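Side-chain contacts in NADP-dependent alcohol dehydrogenase (PDB 2OUI), which probably catalyses the NADP-dependent interconversion of alcohols with aldehydes or ketones, working as a zinc-containing tetramer in Entamoeba histolytica: residues G221-Q226 against F249-K254; V239-A242 against H247-A250; F124-N127 against N132-L135. The protein carries 1 engineered substitution. All blocks are in the same frame, centred on the assembly; numbering follows the deposited sequence.

Contact 1. Residues G221-Q226 against F249-K254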
loop_
_atom_site.group_PDB
_atom_site.type_symbol
_atom_site.label_atom_id
_atom_site.label_comp_id
_atom_site.label_asym_id
_atom_site.label_seq_id
_atom_site.Cartn_x
_atom_site.Cartn_y
_atom_site.Cartn_z
ATOM N N GLY A 221 -30.877 -9.315 20.280
ATOM C CA GLY A 221 -31.071 -10.134 19.077
ATOM C C GLY A 221 -29.772 -10.394 18.344
ATOM O O GLY A 221 -28.725 -9.828 18.686
ATOM N N ASP A 222 -29.835 -11.231 17.310
ATOM C CA ASP A 222 -28.635 -11.584 16.553
ATOM C C ASP A 222 -27.846 -10.329 16.178
ATOM O O ASP A 222 -28.414 -9.406 15.567
ATOM C CB ASP A 222 -29.036 -12.335 15.283
ATOM C CG ASP A 222 -27.841 -12.851 14.533
ATOM O OD1 ASP A 222 -27.322 -12.101 13.688
ATOM O OD2 ASP A 222 -27.387 -13.979 14.843
ATOM N N ILE A 223 -26.557 -10.290 16.521
ATOM C CA ILE A 223 -25.749 -9.078 16.309
ATOM C C ILE A 223 -25.533 -8.731 14.828
ATOM O O ILE A 223 -25.448 -7.550 14.474
ATOM C CB ILE A 223 -24.403 -9.087 17.085
ATOM C CG1 ILE A 223 -23.480 -10.215 16.620
ATOM C CG2 ILE A 223 -24.661 -9.185 18.602
ATOM C CD1 ILE A 223 -22.506 -9.801 15.580
ATOM N N VAL A 224 -25.450 -9.748 13.970
ATOM C CA VAL A 224 -25.378 -9.505 12.515
ATOM C C VAL A 224 -26.665 -8.835 11.999
ATOM O O VAL A 224 -26.611 -7.824 11.264
ATOM C CB VAL A 224 -25.027 -10.807 11.732
ATOM C CG1 VAL A 224 -25.071 -10.586 10.211
ATOM C CG2 VAL A 224 -23.644 -11.348 12.158
ATOM N N GLU A 225 -27.814 -9.394 12.371
ATOM C CA GLU A 225 -29.098 -8.813 12.001
ATOM C C GLU A 225 -29.217 -7.367 12.507
ATOM O O GLU A 225 -29.685 -6.480 11.790
ATOM C CB GLU A 225 -30.247 -9.676 12.517
ATOM C CG GLU A 225 -30.298 -11.082 11.911
ATOM C CD GLU A 225 -30.698 -11.108 10.426
ATOM O OE1 GLU A 225 -31.653 -10.394 10.027
ATOM O OE2 GLU A 225 -30.059 -11.865 9.659
ATOM N N GLN A 226 -28.758 -7.117 13.731
ATOM C CA GLN A 226 -28.817 -5.770 14.294
ATOM C C GLN A 226 -28.017 -4.752 13.472
ATOM O O GLN A 226 -28.468 -3.619 13.249
ATOM C CB GLN A 226 -28.275 -5.782 15.721
ATOM C CG GLN A 226 -29.225 -6.310 16.783
ATOM C CD GLN A 226 -28.692 -6.004 18.178
ATOM O OE1 GLN A 226 -28.332 -6.909 18.948
ATOM N NE2 GLN A 226 -28.603 -4.725 18.495
ATOM N N PHE A 249 -15.653 -14.983 13.121
ATOM C CA PHE A 249 -15.251 -14.624 11.767
ATOM C C PHE A 249 -16.413 -14.663 10.799
ATOM O O PHE A 249 -16.481 -13.800 9.913
ATOM C CB PHE A 249 -14.082 -15.492 11.276
ATOM C CG PHE A 249 -12.766 -15.120 11.917
ATOM C CD1 PHE A 249 -12.481 -15.516 13.231
ATOM C CD2 PHE A 249 -11.819 -14.396 11.214
ATOM C CE1 PHE A 249 -11.254 -15.184 13.823
ATOM C CE2 PHE A 249 -10.574 -14.067 11.802
ATOM C CZ PHE A 249 -10.312 -14.470 13.123
ATOM N N ALA A 250 -17.292 -15.656 10.944
ATOM C CA ALA A 250 -18.492 -15.737 10.106
ATOM C C ALA A 250 -19.386 -14.519 10.305
ATOM O O ALA A 250 -19.975 -14.032 9.345
ATOM C CB ALA A 250 -19.278 -17.051 10.345
ATOM N N GLN A 251 -19.486 -14.032 11.544
ATOM C CA GLN A 251 -20.277 -12.821 11.810
ATOM C C GLN A 251 -19.677 -11.613 11.100
ATOM O O GLN A 251 -20.407 -10.818 10.508
ATOM C CB GLN A 251 -20.381 -12.545 13.314
ATOM C CG GLN A 251 -21.038 -13.692 14.067
ATOM C CD GLN A 251 -21.160 -13.413 15.538
ATOM O OE1 GLN A 251 -22.237 -13.596 16.140
ATOM N NE2 GLN A 251 -20.072 -12.969 16.138
ATOM N N ALA A 252 -18.356 -11.473 11.169
ATOM C CA ALA A 252 -17.639 -10.375 10.484
ATOM C C ALA A 252 -17.902 -10.402 8.978
ATOM O O ALA A 252 -18.237 -9.380 8.379
ATOM C CB ALA A 252 -16.151 -10.478 10.758
ATOM N N VAL A 253 -17.800 -11.587 8.368
ATOM C CA VAL A 253 -17.966 -11.702 6.927
ATOM C C VAL A 253 -19.413 -11.372 6.553
ATOM O O VAL A 253 -19.658 -10.786 5.499
ATOM C CB VAL A 253 -17.620 -13.134 6.439
ATOM C CG1 VAL A 253 -18.091 -13.377 4.980
ATOM C CG2 VAL A 253 -16.128 -13.427 6.637
ATOM N N LYS A 254 -20.370 -11.746 7.408
ATOM C CA LYS A 254 -21.788 -11.525 7.067
ATOM C C LYS A 254 -22.213 -10.058 7.219
ATOM O O LYS A 254 -23.175 -9.618 6.581
ATOM C CB LYS A 254 -22.709 -12.439 7.873
ATOM C CG LYS A 254 -22.535 -13.947 7.555
ATOM C CD LYS A 254 -23.321 -14.816 8.529
ATOM C CE LYS A 254 -23.060 -16.283 8.241
ATOM N NZ LYS A 254 -23.895 -17.197 9.097
HETATM O O HOH W 1 -24.577 -14.082 14.743
#

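Contact 2. Residues V239-A242 against H247-A250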
loop_
_atom_site.group_PDB
_atom_site.type_symbol
_atom_site.label_atom_id
_atom_site.label_comp_id
_atom_site.label_asym_id
_atom_site.label_seq_id
_atom_site.Cartn_x
_atom_site.Cartn_y
_atom_site.Cartn_z
ATOM N N VAL A 239 -14.163 -4.193 9.669
ATOM C CA VAL A 239 -14.472 -4.903 10.914
ATOM C C VAL A 239 -13.161 -5.244 11.646
ATOM O O VAL A 239 -12.203 -5.722 11.025
ATOM C CB VAL A 239 -15.276 -6.218 10.657
ATOM C CG1 VAL A 239 -15.462 -7.000 11.963
ATOM C CG2 VAL A 239 -16.631 -5.933 10.018
ATOM N N VAL A 240 -13.126 -4.976 12.959
ATOM C CA VAL A 240 -12.024 -5.425 13.826
ATOM C C VAL A 240 -12.585 -6.518 14.731
ATOM O O VAL A 240 -13.691 -6.392 15.273
ATOM C CB VAL A 240 -11.475 -4.275 14.727
ATOM C CG1 VAL A 240 -10.346 -4.803 15.605
ATOM C CG2 VAL A 240 -10.998 -3.073 13.889
ATOM N N ILE A 241 -11.851 -7.622 14.850
ATOM C CA ILE A 241 -12.242 -8.692 15.755
ATOM C C ILE A 241 -11.240 -8.670 16.893
ATOM O O ILE A 241 -10.032 -8.819 16.676
ATOM C CB ILE A 241 -12.234 -10.085 15.094
ATOM C CG1 ILE A 241 -13.239 -10.147 13.939
ATOM C CG2 ILE A 241 -12.574 -11.126 16.141
ATOM C CD1 ILE A 241 -13.205 -11.455 13.168
ATOM N N ALA A 242 -11.743 -8.415 18.097
ATOM C CA ALA A 242 -10.896 -8.275 19.272
ATOM C C ALA A 242 -11.370 -9.143 20.429
ATOM O O ALA A 242 -10.957 -8.956 21.576
ATOM C CB ALA A 242 -10.798 -6.812 19.686
ATOM N N HIS A 247 -16.047 -18.660 15.741
ATOM C CA HIS A 247 -17.280 -18.415 14.982
ATOM C C HIS A 247 -17.557 -16.935 14.755
ATOM O O HIS A 247 -18.481 -16.565 14.023
ATOM C CB HIS A 247 -18.471 -19.099 15.647
ATOM C CG HIS A 247 -18.347 -20.587 15.695
ATOM N ND1 HIS A 247 -17.952 -21.264 16.829
ATOM C CD2 HIS A 247 -18.555 -21.528 14.746
ATOM C CE1 HIS A 247 -17.938 -22.562 16.582
ATOM N NE2 HIS A 247 -18.305 -22.749 15.327
ATOM N N THR A 248 -16.743 -16.084 15.372
ATOM C CA THR A 248 -16.877 -14.648 15.194
ATOM C C THR A 248 -16.510 -14.209 13.787
ATOM O O THR A 248 -16.984 -13.159 13.297
ATOM C CB THR A 248 -15.987 -13.927 16.195
ATOM O OG1 THR A 248 -16.324 -14.387 17.515
ATOM C CG2 THR A 248 -16.189 -12.449 16.098
ATOM N N PHE A 249 -15.653 -14.983 13.121
ATOM C CA PHE A 249 -15.251 -14.624 11.767
ATOM C C PHE A 249 -16.413 -14.663 10.799
ATOM O O PHE A 249 -16.481 -13.800 9.913
ATOM C CB PHE A 249 -14.082 -15.492 11.276
ATOM C CG PHE A 249 -12.766 -15.120 11.917
ATOM C CD1 PHE A 249 -12.481 -15.516 13.231
ATOM C CD2 PHE A 249 -11.819 -14.396 11.214
ATOM C CE1 PHE A 249 -11.254 -15.184 13.823
ATOM C CE2 PHE A 249 -10.574 -14.067 11.802
ATOM C CZ PHE A 249 -10.312 -14.470 13.123
ATOM N N ALA A 250 -17.292 -15.656 10.944
ATOM C CA ALA A 250 -18.492 -15.737 10.106
ATOM C C ALA A 250 -19.386 -14.519 10.305
ATOM O O ALA A 250 -19.975 -14.032 9.345
ATOM C CB ALA A 250 -19.278 -17.051 10.345
#

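Contact 3. Residues F124-N127 against N132-L135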
loop_
_atom_site.group_PDB
_atom_site.type_symbol
_atom_site.label_atom_id
_atom_site.label_comp_id
_atom_site.label_asym_id
_atom_site.label_seq_id
_atom_site.Cartn_x
_atom_site.Cartn_y
_atom_site.Cartn_z
ATOM N N PHE A 124 13.576 -9.497 35.084
ATOM C CA PHE A 124 13.408 -10.221 33.826
ATOM C C PHE A 124 14.381 -9.724 32.762
ATOM O O PHE A 124 15.067 -8.710 32.960
ATOM C CB PHE A 124 11.947 -10.191 33.348
ATOM C CG PHE A 124 11.392 -8.810 33.167
ATOM C CD1 PHE A 124 11.581 -8.120 31.968
ATOM C CD2 PHE A 124 10.670 -8.201 34.191
ATOM C CE1 PHE A 124 11.065 -6.831 31.797
ATOM C CE2 PHE A 124 10.148 -6.919 34.029
ATOM C CZ PHE A 124 10.336 -6.242 32.830
ATOM N N HIS A 125 14.435 -10.450 31.643
ATOM C CA HIS A 125 15.462 -10.266 30.656
ATOM C C HIS A 125 14.834 -9.694 29.384
ATOM O O HIS A 125 13.799 -10.190 28.903
ATOM C CB HIS A 125 16.133 -11.611 30.366
ATOM C CG HIS A 125 17.155 -11.568 29.265
ATOM N ND1 HIS A 125 16.810 -11.584 27.927
ATOM C CD2 HIS A 125 18.506 -11.555 29.307
ATOM C CE1 HIS A 125 17.908 -11.551 27.192
ATOM N NE2 HIS A 125 18.953 -11.536 28.008
ATOM N N VAL A 126 15.493 -8.690 28.813
ATOM C CA VAL A 126 15.061 -8.111 27.545
ATOM C C VAL A 126 16.177 -8.258 26.502
ATOM O O VAL A 126 17.298 -7.768 26.708
ATOM C CB VAL A 126 14.702 -6.610 27.691
ATOM C CG1 VAL A 126 14.213 -6.030 26.344
ATOM C CG2 VAL A 126 13.670 -6.418 28.796
ATOM N N ASN A 127 15.885 -8.932 25.384
ATOM C CA ASN A 127 16.867 -9.049 24.282
ATOM C C ASN A 127 16.924 -7.759 23.466
ATOM O O ASN A 127 15.917 -7.077 23.349
ATOM C CB ASN A 127 16.465 -10.188 23.335
ATOM C CG ASN A 127 15.070 -10.004 22.792
ATOM O OD1 ASN A 127 14.081 -10.035 23.540
ATOM N ND2 ASN A 127 14.973 -9.789 21.484
ATOM N N ASN A 132 14.516 -2.454 21.873
ATOM C CA ASN A 132 13.254 -2.918 22.414
ATOM C C ASN A 132 12.683 -2.209 23.647
ATOM O O ASN A 132 11.577 -2.526 24.048
ATOM C CB ASN A 132 13.326 -4.429 22.670
ATOM C CG ASN A 132 13.280 -5.208 21.387
ATOM O OD1 ASN A 132 12.569 -4.815 20.468
ATOM N ND2 ASN A 132 14.059 -6.286 21.294
ATOM N N LEU A 133 13.418 -1.266 24.240
ATOM C CA LEU A 133 12.904 -0.541 25.415
ATOM C C LEU A 133 12.779 0.976 25.159
ATOM O O LEU A 133 13.731 1.609 24.693
ATOM C CB LEU A 133 13.826 -0.780 26.617
ATOM C CG LEU A 133 13.820 -2.235 27.130
ATOM C CD1 LEU A 133 14.852 -2.411 28.230
ATOM C CD2 LEU A 133 12.429 -2.673 27.589
ATOM N N ALA A 134 11.598 1.529 25.452
ATOM C CA ALA A 134 11.355 2.968 25.322
ATOM C C ALA A 134 11.516 3.564 26.698
ATOM O O ALA A 134 11.053 2.984 27.683
ATOM C CB ALA A 134 9.928 3.227 24.808
ATOM N N LEU A 135 12.155 4.719 26.788
ATOM C CA LEU A 135 12.150 5.437 28.069
ATOM C C LEU A 135 10.733 5.880 28.463
ATOM O O LEU A 135 9.969 6.320 27.606
ATOM C CB LEU A 135 13.110 6.644 28.023
ATOM C CG LEU A 135 14.619 6.338 27.905
ATOM C CD1 LEU A 135 15.405 7.647 27.815
ATOM C CD2 LEU A 135 15.149 5.446 29.049
#

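Contact 1. Residues G221-Q226 against F249-K254
Gln-251 OE1 receives a hydrogen bond from a water 2.8 Å away, and the same water, 2.8 Å from Asp-222 OD2, donates its second bond there, so that the two acceptors are joined without meeting. Beside this bridge the contact is largely apolar. The CG1 of Ile-223 lies 3.6 Å from Gln-251 OE1, and CD1 of Ile-223 lies 3.9 Å from Gln-251 CD; the two side chains cross at about a right angle. The water and the isoleucine thus approach OE1 from directions about a right angle apart. Val-224 divides its methyls between Gln-251 and Lys-254, about one turn apart on the facing helix. Its CG2 packs 3.7 Å from Gln-251 CB, whereas CG1, set opposite the backbone N (chi1 175°), extends to Lys-254 CB at 3.8 Å. Lys-254 contributes only the root of its chain, which then runs extended and away from Val-224. The bridging carboxylate is itself held in place: Asp-222 is the N-cap of helix 223-230, and its OD1 takes the N-H of Glu-225 at 3.1 Å through the anti lone pair, leaving OD2 to meet the water. Together these contacts illustrate how neighbouring helices on one face of a Rossmann-type sheet pack, here the crossover helix 223-230 between strands 214-216 and 236-241 and the following helix 248-255, with an apolar interior and a water-bridged, solvent-facing edge.

Contact 2. Residues V239-A242 against H247-A250
Ile-241 carries the strand side of this contact, meeting Thr-248 and Phe-249 in the N-terminal part of the helix that runs to residue 255. Before it the strand has partners on both faces: Val-239 rests on Ala-252 and Met-255 further along that helix, while Val-240 touches Ser-182 of helix 177-188 on the other face. With Ile-241 the chain faces helix 248-255 again, and each branch finds its own partner. A chi1 of -62° sets CG1 beside the backbone N and leaves CG2 opposite it; CG2 of Ile-241 meets Thr-248 CG2 methyl to methyl at 3.8 Å, the two side chains sliding past each other in opposite directions. The longer branch is extended and places CD1 over the face of the Phe-249 ring, 3.8 Å from its centroid and only 10° off the normal, a well-centred CH-pi contact. Because the methyl sits over the middle of the ring, several ring carbons share it about equally, with CD2 at 3.8 Å and CG at 3.9 Å. Thr-248 OG1 is hydrogen-bonded to Asp-245 N, which is consistent with its methyl facing the strand. The cluster lies deep in the Rossmann-type domain: strand 236-241 runs between strands 170-173 and 260-264, Ile-241 also touches Ile-262 and Asn-264, and Phe-249 continues onto Ile-274 and Ile-276 of strand 273-277.

Contact 3. Residues F124-N127 against N132-L135
The amides of Asn-127 and Asn-132 meet at their nitrogens, not face on face: their planes are turned 56° apart and the two ND2 atoms come to 3.6 Å. Two donors so close have no bond to make with each other, and their hydrogens go elsewhere. Asn-132 ND2 gives a nearly straight bond, 171° at the hydrogen, to the backbone O of Asn-127 at 2.9 Å. This acceptor lies in the plane of the Asn-132 amide, although the nitrogen approaches from well above the plane of the carbonyl it binds and not along a lone pair. The same ND2 also bonds Pro-88 O, and OD1 of Asn-132 is bonded to Trp-90 NE1. With three hydrogen-bond partners, this buried amide has its rotation and its flip defined. Asn-127, for its part, has OD1 bonded to Thr-87 OG1. Beside the polar pair lies an apolar one. Val-126 and Leu-133 reach toward each other tip to tip: CG1 of Val-126, opposite its backbone N (chi1 -179°), lies 3.9 Å from Leu-133 CG and 4.0 Å from its CD2. The other methyl, Val-126 CG2, touches Leu-133 CD2 at 4.1 Å, so both valine branches reach the leucine, CG1 the more closely. The contact belongs to the GroES-like part of the chain, where the short helix 129-132, ending on Asn-132, connects two strands of one mixed sheet. Strand 124-126 pairs with strand 27-34 and strand 134-135 with strand 80-83, and Leu-133 fills the interior between them against Val-29, Ile-65, Val-81 and Val-83.

From the N terminus, contact 3 comes first, closing the short helical connection 128-131 within the GroES-like part of the chain and bringing the end of strand 124-126 against the residues just before strand 134-135. Complete long before the others begin, it lies across the chain's centre from them, about 41 Å (contact 1) and 32 Å (contact 2) between centres. Contact 1 then opens at helix 223-230, and contact 2 nests inside its loop, opening at strand 236-241; both end on helix 248-255, sharing Phe-249 and Ala-250. One helix therefore faces the sheet in contact 2 and its neighbouring helix in contact 1, and Ala-252, on the side turned from helix 223-230, packs on Val-239 and Ile-241.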